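Local coordinates for protein BAG family molecular chaperone regulator 1 (Arabidopsis thaliana, PDB 4HWC) that probably acts as a co-chaperone in programmed cell death and stress responses, its BAG domain being the part that binds the ATPase domain of HSP70/HSC70 chaperones, at residues 41-44 and 45-49; 12-15 and 16-19; 71-74 and 75-78. All blocks are in the same frame, centred on the assembly; numbering follows the deposited sequence.

Contact 1: residues 41-44 and 45-49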
ATOM      1  N   LEU A  41       4.825  -1.164  11.861  1.00 25.36           N
ATOM      2  CA  LEU A  41       4.751  -2.021  10.678  1.00 20.65           C
ATOM      3  C   LEU A  41       3.338  -2.572  10.528  1.00 22.07           C
ATOM      4  O   LEU A  41       2.793  -2.615   9.427  1.00 20.57           O
ATOM      5  CB  LEU A  41       5.739  -3.188  10.773  1.00 21.89           C
ATOM      6  CG  LEU A  41       7.231  -2.899  10.586  1.00 23.94           C
ATOM      7  CD1 LEU A  41       8.010  -4.204  10.671  1.00 23.58           C
ATOM      8  CD2 LEU A  41       7.464  -2.238   9.237  1.00 24.87           C
ATOM      9  N   VAL A  42       2.744  -2.987  11.642  1.00 25.34           N
ATOM     10  CA  VAL A  42       1.387  -3.527  11.619  1.00 23.62           C
ATOM     11  C   VAL A  42       0.367  -2.448  11.275  1.00 23.82           C
ATOM     12  O   VAL A  42      -0.600  -2.706  10.562  1.00 24.79           O
ATOM     13  CB  VAL A  42       1.007  -4.151  12.980  1.00 27.91           C
ATOM     14  CG1 VAL A  42      -0.442  -4.631  12.946  1.00 28.03           C
ATOM     15  CG2 VAL A  42       1.932  -5.310  13.291  1.00 28.89           C
ATOM     16  N   THR A  43       0.579  -1.238  11.784  1.00 19.50           N
ATOM     17  CA  THR A  43      -0.334  -0.142  11.504  1.00 21.58           C
ATOM     18  C   THR A  43      -0.419   0.115  10.002  1.00 21.82           C
ATOM     19  O   THR A  43      -1.510   0.184   9.437  1.00 18.91           O
ATOM     20  CB  THR A  43       0.114   1.166  12.198  1.00 24.53           C
ATOM     21  OG1 THR A  43      -0.049   1.035  13.616  1.00 28.03           O
ATOM     22  CG2 THR A  43      -0.712   2.344  11.702  1.00 26.97           C
ATOM     23  N   VAL A  44       0.741   0.236   9.360  1.00 15.17           N
ATOM     24  CA  VAL A  44       0.798   0.506   7.923  1.00 15.20           C
ATOM     25  C   VAL A  44       0.282  -0.667   7.081  1.00 14.33           C
ATOM     26  O   VAL A  44      -0.428  -0.468   6.090  1.00 13.08           O
ATOM     27  CB  VAL A  44       2.242   0.869   7.508  1.00 11.56           C
ATOM     28  CG1 VAL A  44       2.326   1.113   6.022  1.00 10.09           C
ATOM     29  CG2 VAL A  44       2.686   2.128   8.259  1.00 17.81           C
ATOM     30  N   ILE A  45       0.643  -1.888   7.460  1.00 15.38           N
ATOM     31  CA  ILE A  45       0.172  -3.049   6.711  1.00 14.83           C
ATOM     32  C   ILE A  45      -1.339  -3.033   6.784  1.00 18.56           C
ATOM     33  O   ILE A  45      -2.018  -3.235   5.785  1.00 16.01           O
ATOM     34  CB  ILE A  45       0.682  -4.371   7.307  1.00 15.86           C
ATOM     35  CG1 ILE A  45       2.173  -4.516   7.001  1.00 13.47           C
ATOM     36  CG2 ILE A  45      -0.102  -5.562   6.724  1.00 17.63           C
ATOM     37  CD1 ILE A  45       2.779  -5.795   7.531  1.00 20.43           C
ATOM     38  N   GLU A  46      -1.869  -2.773   7.966  1.00 20.61           N
ATOM     39  CA  GLU A  46      -3.310  -2.760   8.072  1.00 20.35           C
ATOM     40  C   GLU A  46      -4.003  -1.614   7.355  1.00 21.13           C
ATOM     41  O   GLU A  46      -5.112  -1.784   6.863  1.00 22.25           O
ATOM     42  CB  GLU A  46      -3.728  -2.937   9.553  1.00 24.59           C
ATOM     43  CG  GLU A  46      -3.957  -4.458   9.795  1.00 30.31           C
ATOM     44  CD  GLU A  46      -4.119  -4.950  11.211  1.00 37.31           C
ATOM     45  OE1 GLU A  46      -3.755  -6.126  11.427  1.00 34.79           O
ATOM     46  OE2 GLU A  46      -4.592  -4.215  12.087  1.00 40.14           O
ATOM     47  N   LEU A  47      -3.355  -0.458   7.243  1.00 14.74           N
ATOM     48  CA  LEU A  47      -3.956   0.641   6.493  1.00 16.40           C
ATOM     49  C   LEU A  47      -3.977   0.253   5.015  1.00 16.83           C
ATOM     50  O   LEU A  47      -4.908   0.619   4.294  1.00 16.54           O
ATOM     51  CB  LEU A  47      -3.176   1.960   6.651  1.00 15.68           C
ATOM     52  CG  LEU A  47      -3.305   2.676   7.995  1.00 18.18           C
ATOM     53  CD1 LEU A  47      -2.453   3.935   7.992  1.00 20.47           C
ATOM     54  CD2 LEU A  47      -4.763   3.011   8.254  1.00 19.67           C
ATOM     55  N   LEU A  48      -2.956  -0.482   4.572  1.00 12.18           N
ATOM     56  CA  LEU A  48      -2.889  -0.931   3.179  1.00 12.99           C
ATOM     57  C   LEU A  48      -3.970  -1.971   2.897  1.00 13.09           C
ATOM     58  O   LEU A  48      -4.559  -1.985   1.816  1.00 14.38           O
ATOM     59  CB  LEU A  48      -1.508  -1.519   2.863  1.00 11.78           C
ATOM     60  CG  LEU A  48      -0.366  -0.498   2.746  1.00 10.80           C
ATOM     61  CD1 LEU A  48       0.965  -1.218   2.855  1.00 11.38           C
ATOM     62  CD2 LEU A  48      -0.458   0.250   1.412  1.00  9.43           C
ATOM     63  N   MET A  49      -4.230  -2.846   3.864  1.00 13.56           N
ATOM     64  CA  MET A  49      -5.257  -3.863   3.672  1.00 14.31           C
ATOM     65  C   MET A  49      -6.627  -3.216   3.546  1.00 20.14           C
ATOM     66  O   MET A  49      -7.498  -3.729   2.829  1.00 20.49           O
ATOM     67  CB  MET A  49      -5.248  -4.869   4.822  1.00 18.55           C
ATOM     68  CG  MET A  49      -3.974  -5.684   4.910  1.00 17.43           C
ATOM     69  SD  MET A  49      -3.619  -6.575   3.376  1.00 21.33           S
ATOM     70  CE  MET A  49      -4.918  -7.830   3.436  1.00 15.99           C
TER
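Val-42 O accepts the backbone N-H of Glu-46 at 2.9 Å, one of four successive i to i+4 bonds that run through this piece of alpha-helix, the second helix along the chain of the three-helix bundle of the BAG domain. The same bonding joins Ile-45 N to Leu-41 O, Leu-47 N to Thr-43 O and Leu-48 N to Val-44 O; the bond of Leu-47 is the most bent of them, with an N-H...O angle of 143°.

Side chains one turn apart run alongside one another on two sides of the helix. On the more exposed side Val-42 and Glu-46 point the same way, and CG1 of Val-42 meets the carboxylate end of Glu-46, 3.9 Å from OE1; the glutamate chain is extended beyond CG, which lays its carboxylate alongside the valine methyl. On the buried side Val-44 and Leu-48 are likewise side by side. CG1 of Val-44 lies anti to the backbone N (chi1 178°), on the side of its own carbonyl carbon, which directs this methyl along the helix to CD1 of Leu-48 at 4.2 Å. Both residues also pack on Leu-82 of helix 62-88, while Phe-26 of helix 5-31 touches Val-44. Thr-43 turns its hydroxyl back to Lys-39 O, a hydrogen bond within the same helix.

Ile-45 folds its longer branch over the preceding turn: with CG1 beside the backbone N (chi1 -73°), that methylene comes to rest 3.1 Å from Leu-41 O, and CD1 follows at 3.7 Å from the same oxygen.

Contact 2: residues 12-15 and 16-19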
ATOM      1  N   ILE A  12      -7.998   6.538  -4.004  1.00 33.37           N
ATOM      2  CA  ILE A  12      -7.369   5.485  -3.217  1.00 28.35           C
ATOM      3  C   ILE A  12      -5.891   5.553  -3.566  1.00 24.64           C
ATOM      4  O   ILE A  12      -5.021   5.304  -2.730  1.00 22.03           O
ATOM      5  CB  ILE A  12      -7.920   4.090  -3.606  1.00 29.29           C
ATOM      6  CG1 ILE A  12      -9.341   3.927  -3.065  1.00 30.35           C
ATOM      7  CG2 ILE A  12      -6.993   2.988  -3.096  1.00 21.42           C
ATOM      8  CD1 ILE A  12      -9.994   2.609  -3.416  1.00 26.02           C
ATOM      9  N   SER A  13      -5.628   5.904  -4.819  1.00 22.70           N
ATOM     10  CA  SER A  13      -4.273   6.016  -5.327  1.00 25.28           C
ATOM     11  C   SER A  13      -3.469   7.050  -4.545  1.00 23.73           C
ATOM     12  O   SER A  13      -2.284   6.861  -4.300  1.00 17.91           O
ATOM     13  CB  SER A  13      -4.301   6.403  -6.804  1.00 23.84           C
ATOM     14  OG  SER A  13      -2.988   6.498  -7.316  1.00 29.88           O
ATOM     15  N   LEU A  14      -4.121   8.143  -4.160  1.00 27.24           N
ATOM     16  CA  LEU A  14      -3.454   9.197  -3.403  1.00 26.85           C
ATOM     17  C   LEU A  14      -3.064   8.688  -2.019  1.00 22.20           C
ATOM     18  O   LEU A  14      -1.997   9.019  -1.508  1.00 22.25           O
ATOM     19  CB  LEU A  14      -4.368  10.417  -3.274  1.00 32.71           C
ATOM     20  CG  LEU A  14      -4.760  11.111  -4.583  1.00 36.27           C
ATOM     21  CD1 LEU A  14      -5.735  12.241  -4.291  1.00 43.04           C
ATOM     22  CD2 LEU A  14      -3.517  11.640  -5.278  1.00 37.44           C
ATOM     23  N   GLU A  15      -3.932   7.880  -1.418  1.00 23.52           N
ATOM     24  CA  GLU A  15      -3.654   7.319  -0.102  1.00 24.59           C
ATOM     25  C   GLU A  15      -2.568   6.255  -0.217  1.00 21.50           C
ATOM     26  O   GLU A  15      -1.736   6.100   0.681  1.00 17.81           O
ATOM     27  CB  GLU A  15      -4.923   6.714   0.496  1.00 22.93           C
ATOM     28  CG  GLU A  15      -4.748   6.139   1.897  1.00 23.68           C
ATOM     29  CD  GLU A  15      -3.986   7.069   2.838  1.00 32.89           C
ATOM     30  OE1 GLU A  15      -3.983   8.299   2.607  1.00 31.46           O
ATOM     31  OE2 GLU A  15      -3.399   6.566   3.821  1.00 29.12           O
ATOM     32  N   VAL A  16      -2.578   5.511  -1.316  1.00 18.41           N
ATOM     33  CA  VAL A  16      -1.554   4.499  -1.518  1.00 15.79           C
ATOM     34  C   VAL A  16      -0.214   5.215  -1.715  1.00 15.03           C
ATOM     35  O   VAL A  16       0.827   4.705  -1.304  1.00 12.80           O
ATOM     36  CB  VAL A  16      -1.878   3.606  -2.737  1.00 19.20           C
ATOM     37  CG1 VAL A  16      -0.713   2.660  -3.028  1.00 14.89           C
ATOM     38  CG2 VAL A  16      -3.131   2.786  -2.447  1.00 16.23           C
ATOM     39  N   ASP A  17      -0.233   6.396  -2.339  1.00 15.53           N
ATOM     40  CA  ASP A  17       1.007   7.155  -2.532  1.00 17.36           C
ATOM     41  C   ASP A  17       1.609   7.490  -1.169  1.00 18.93           C
ATOM     42  O   ASP A  17       2.819   7.361  -0.953  1.00 18.37           O
ATOM     43  CB  ASP A  17       0.765   8.490  -3.258  1.00 24.13           C
ATOM     44  CG  ASP A  17       0.327   8.315  -4.693  1.00 30.62           C
ATOM     45  OD1 ASP A  17       0.666   7.278  -5.296  1.00 26.63           O
ATOM     46  OD2 ASP A  17      -0.343   9.230  -5.222  1.00 32.43           O
ATOM     47  N   ARG A  18       0.754   7.938  -0.258  1.00 19.10           N
ATOM     48  CA  ARG A  18       1.198   8.317   1.073  1.00 19.86           C
ATOM     49  C   ARG A  18       1.669   7.109   1.865  1.00 17.23           C
ATOM     50  O   ARG A  18       2.675   7.184   2.562  1.00 14.24           O
ATOM     51  CB  ARG A  18       0.077   9.024   1.832  1.00 21.82           C
ATOM     52  CG  ARG A  18       0.550   9.771   3.078  1.00 29.12           C
ATOM     53  CD  ARG A  18      -0.627  10.296   3.875  1.00 27.98           C
ATOM     54  NE  ARG A  18      -1.405   9.200   4.445  1.00 23.92           N
ATOM     55  CZ  ARG A  18      -1.066   8.537   5.547  1.00 32.79           C
ATOM     56  NH1 ARG A  18       0.039   8.861   6.209  1.00 31.29           N
ATOM     57  NH2 ARG A  18      -1.829   7.546   5.982  1.00 29.08           N
ATOM     58  N   LEU A  19       0.942   5.998   1.771  1.00 15.02           N
ATOM     59  CA  LEU A  19       1.337   4.796   2.498  1.00 14.47           C
ATOM     60  C   LEU A  19       2.647   4.271   1.924  1.00 12.26           C
ATOM     61  O   LEU A  19       3.449   3.694   2.642  1.00 12.32           O
ATOM     62  CB  LEU A  19       0.244   3.720   2.416  1.00 11.52           C
ATOM     63  CG  LEU A  19      -1.069   4.096   3.119  1.00 16.11           C
ATOM     64  CD1 LEU A  19      -2.113   3.014   2.904  1.00 19.03           C
ATOM     65  CD2 LEU A  19      -0.808   4.295   4.606  1.00 19.05           C
TER
HETATM   66  O   HOH W   1      -1.878   9.060  -7.308  1.00 39.44           O
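The guanidinium of Arg-18 meets the carboxylate of Glu-15 at its edge, side-on, with NE and NH2 each directed to a different oxygen. NE of Arg-18 reaches OE1 of Glu-15 at 3.3 Å, a long but nearly straight bond (171°) with that oxygen in the guanidinium plane. NH2 of Arg-18 makes the shorter bond, 2.8 Å to OE2 of Glu-15, and uses the syn lone pair of that oxygen. The two planes are turned 36° apart, so the pairing is twisted and not coplanar. Two bends bring the groups together: the glutamate chain leaves with CG anti to the backbone N and kinks at its second torsion (chi2 46°), and the arginine chain bends at its third. Leu-19 lies against the carboxylate, its CD2 3.5 Å from Glu-15 OE2. This methyl-to-oxygen contact borders the group at OE2, and the two-nitrogen grip limits its rotation.

On another side of the helix a water donates to Asp-17 OD2 at 2.6 Å and also hydrogen-bonds Ser-13 OG, bridging the two side chains. The other carboxylate oxygen of Asp-17 is engaged in a salt bridge with Arg-74 of helix 62-88. On the buried side CG2 of Ile-12 and CG2 of Val-16 meet at 3.9 Å.

The backbone bonds from Val-16 N to Ile-12 O and from Leu-19 N to Glu-15 O complete regular turns. Aliphatic Ile-12, Val-16 and Leu-19 face inward and the ion pair lies on the more exposed side, a pattern typical of an amphipathic helix, here the first helix of the BAG three-helix bundle.

Contact 3: residues 71-74 and 75-78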
ATOM      1  N   GLN A  71      -3.709  -0.473  -9.063  1.00 12.49           N
ATOM      2  CA  GLN A  71      -3.655  -0.039  -7.668  1.00 12.85           C
ATOM      3  C   GLN A  71      -3.624  -1.246  -6.750  1.00 10.70           C
ATOM      4  O   GLN A  71      -2.973  -1.230  -5.704  1.00 10.56           O
ATOM      5  CB  GLN A  71      -4.846   0.861  -7.320  1.00 16.10           C
ATOM      6  CG  GLN A  71      -4.837   2.182  -8.064  1.00 15.28           C
ATOM      7  CD  GLN A  71      -3.545   2.968  -7.864  1.00 22.65           C
ATOM      8  OE1 GLN A  71      -3.035   3.592  -8.799  1.00 25.56           O
ATOM      9  NE2 GLN A  71      -3.019   2.954  -6.646  1.00 19.90           N
ATOM     10  N   VAL A  72      -4.330  -2.302  -7.134  1.00 11.34           N
ATOM     11  CA  VAL A  72      -4.330  -3.512  -6.327  1.00 10.91           C
ATOM     12  C   VAL A  72      -2.909  -4.070  -6.283  1.00 11.53           C
ATOM     13  O   VAL A  72      -2.424  -4.493  -5.235  1.00 10.93           O
ATOM     14  CB  VAL A  72      -5.270  -4.578  -6.922  1.00 11.60           C
ATOM     15  CG1 VAL A  72      -5.040  -5.910  -6.236  1.00 13.32           C
ATOM     16  CG2 VAL A  72      -6.731  -4.143  -6.752  1.00 14.95           C
ATOM     17  N   LYS A  73      -2.247  -4.064  -7.434  1.00  9.74           N
ATOM     18  CA  LYS A  73      -0.881  -4.575  -7.532  1.00 11.90           C
ATOM     19  C   LYS A  73       0.078  -3.747  -6.688  1.00 12.32           C
ATOM     20  O   LYS A  73       0.992  -4.290  -6.064  1.00 12.15           O
ATOM     21  CB  LYS A  73      -0.420  -4.571  -8.991  1.00 11.96           C
ATOM     22  CG  LYS A  73       0.985  -5.132  -9.205  1.00 14.48           C
ATOM     23  CD  LYS A  73       1.066  -6.590  -8.775  1.00 17.79           C
ATOM     24  CE  LYS A  73       2.440  -7.179  -9.100  1.00 21.23           C
ATOM     25  NZ  LYS A  73       2.505  -8.608  -8.714  1.00 24.73           N
ATOM     26  N   ARG A  74      -0.127  -2.432  -6.678  1.00 10.80           N
ATOM     27  CA  ARG A  74       0.729  -1.548  -5.890  1.00 12.78           C
ATOM     28  C   ARG A  74       0.654  -1.928  -4.421  1.00 10.78           C
ATOM     29  O   ARG A  74       1.675  -2.030  -3.753  1.00 10.45           O
ATOM     30  CB  ARG A  74       0.294  -0.086  -6.032  1.00 16.12           C
ATOM     31  CG  ARG A  74       0.827   0.622  -7.252  1.00 23.06           C
ATOM     32  CD  ARG A  74       1.329   2.005  -6.861  1.00 24.55           C
ATOM     33  NE  ARG A  74       0.239   2.901  -6.524  1.00 29.92           N
ATOM     34  CZ  ARG A  74       0.384   4.070  -5.911  1.00 23.83           C
ATOM     35  NH1 ARG A  74      -0.682   4.805  -5.662  1.00 25.96           N
ATOM     36  NH2 ARG A  74       1.582   4.494  -5.529  1.00 25.46           N
ATOM     37  N   VAL A  75      -0.566  -2.118  -3.920  1.00 11.50           N
ATOM     38  CA  VAL A  75      -0.783  -2.478  -2.524  1.00 11.38           C
ATOM     39  C   VAL A  75      -0.183  -3.837  -2.178  1.00 12.47           C
ATOM     40  O   VAL A  75       0.447  -3.997  -1.129  1.00 11.46           O
ATOM     41  CB  VAL A  75      -2.291  -2.492  -2.178  1.00 13.50           C
ATOM     42  CG1 VAL A  75      -2.493  -3.010  -0.754  1.00 13.42           C
ATOM     43  CG2 VAL A  75      -2.860  -1.086  -2.295  1.00 16.10           C
ATOM     44  N   GLN A  76      -0.388  -4.817  -3.055  1.00 12.11           N
ATOM     45  CA  GLN A  76       0.167  -6.141  -2.836  1.00 12.53           C
ATOM     46  C   GLN A  76       1.693  -6.053  -2.726  1.00 10.68           C
ATOM     47  O   GLN A  76       2.302  -6.701  -1.872  1.00 14.22           O
ATOM     48  CB  GLN A  76      -0.234  -7.082  -3.982  1.00 12.89           C
ATOM     49  CG  GLN A  76      -1.712  -7.481  -3.951  1.00 18.06           C
ATOM     50  CD  GLN A  76      -2.160  -8.239  -5.190  1.00 22.13           C
ATOM     51  OE1 GLN A  76      -3.250  -8.818  -5.215  1.00 25.68           O
ATOM     52  NE2 GLN A  76      -1.333  -8.228  -6.223  1.00 22.90           N
ATOM     53  N   ASN A  77       2.303  -5.234  -3.580  1.00 15.96           N
ATOM     54  CA  ASN A  77       3.752  -5.074  -3.567  1.00 15.15           C
ATOM     55  C   ASN A  77       4.225  -4.442  -2.266  1.00 16.12           C
ATOM     56  O   ASN A  77       5.220  -4.877  -1.699  1.00 14.71           O
ATOM     57  CB  ASN A  77       4.226  -4.203  -4.745  1.00 15.11           C
ATOM     58  CG  ASN A  77       4.176  -4.930  -6.075  1.00 18.10           C
ATOM     59  OD1 ASN A  77       3.982  -6.139  -6.129  1.00 17.68           O
ATOM     60  ND2 ASN A  77       4.365  -4.186  -7.160  1.00 20.82           N
ATOM     61  N   TYR A  78       3.526  -3.408  -1.799  1.00 11.16           N
ATOM     62  CA  TYR A  78       3.924  -2.751  -0.555  1.00 12.79           C
ATOM     63  C   TYR A  78       3.753  -3.672   0.646  1.00 14.41           C
ATOM     64  O   TYR A  78       4.597  -3.692   1.539  1.00 12.38           O
ATOM     65  CB  TYR A  78       3.124  -1.470  -0.324  1.00 10.73           C
ATOM     66  CG  TYR A  78       3.499  -0.321  -1.234  1.00 12.92           C
ATOM     67  CD1 TYR A  78       4.836  -0.001  -1.489  1.00 14.95           C
ATOM     68  CD2 TYR A  78       2.517   0.492  -1.781  1.00 14.28           C
ATOM     69  CE1 TYR A  78       5.173   1.109  -2.284  1.00 17.31           C
ATOM     70  CE2 TYR A  78       2.840   1.591  -2.567  1.00 18.72           C
ATOM     71  CZ  TYR A  78       4.164   1.898  -2.809  1.00 18.04           C
ATOM     72  OH  TYR A  78       4.450   3.000  -3.582  1.00 20.70           O
TER
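Four backbone hydrogen bonds, Val-75 N to Gln-71 O, Gln-76 N to Val-72 O, Asn-77 N to Lys-73 O and Tyr-78 N to Arg-74 O, keep this part of helix 62-88 regular, all near 3.0 Å.

Side-chain contacts between successive turns are largely of the van der Waals kind. CG1 of Val-72 rests 3.6 Å from Gln-76 OE1. Lys-73, bent at chi2 (62°), brings CE beside the amide of Asn-77, 3.5 Å from OD1. Were Asn-77 replaced by an alanine, the CD-CE end of Lys-73 would be likely to lose its amide neighbour and be freer to swing. The Tyr-78 ring lies against the preceding turn, its CD2 3.3 Å from Arg-74 O; a chi1 of -73° turns the ring back along the helix, alongside the arginine, the ring and guanidinium planes 63° apart. Tyr-78 OH and Arg-74 NH2 are 3.8 Å apart.

The charged end of Arg-74 is committed across the bundle, in a salt bridge to Asp-17 of helix 5-31. On that side Arg-74, Val-75 and Tyr-78 pack on Val-16, whereas toward helix 38-55 Val-72 touches Leu-55, Val-75 Leu-52 and Tyr-78 Leu-48.

In the fold
Each contact belongs to a different helix of the three-helix BAG bundle. Along the chain contact 2 (helix 5-31) comes first, then contact 1 (helix 38-55), then contact 3 (helix 62-88), all inside the BAG domain. Centres of contacts 1 and 2, and of 1 and 3, lie about 13 Å apart; those of 2 and 3 about 11 Å. Contact 1 joins the others by apolar packing: Leu-48 CD2 meets Leu-19 CD1 at 3.6 Å, and Leu-48 CD1 meets Tyr-78 CB at 3.9 Å. Contacts 2 and 3 add a charged tie, Asp-17 OD1 to Arg-74 NH1 at 2.8 Å. Leu-48 thus bridges all three helices of this chaperone-binding domain.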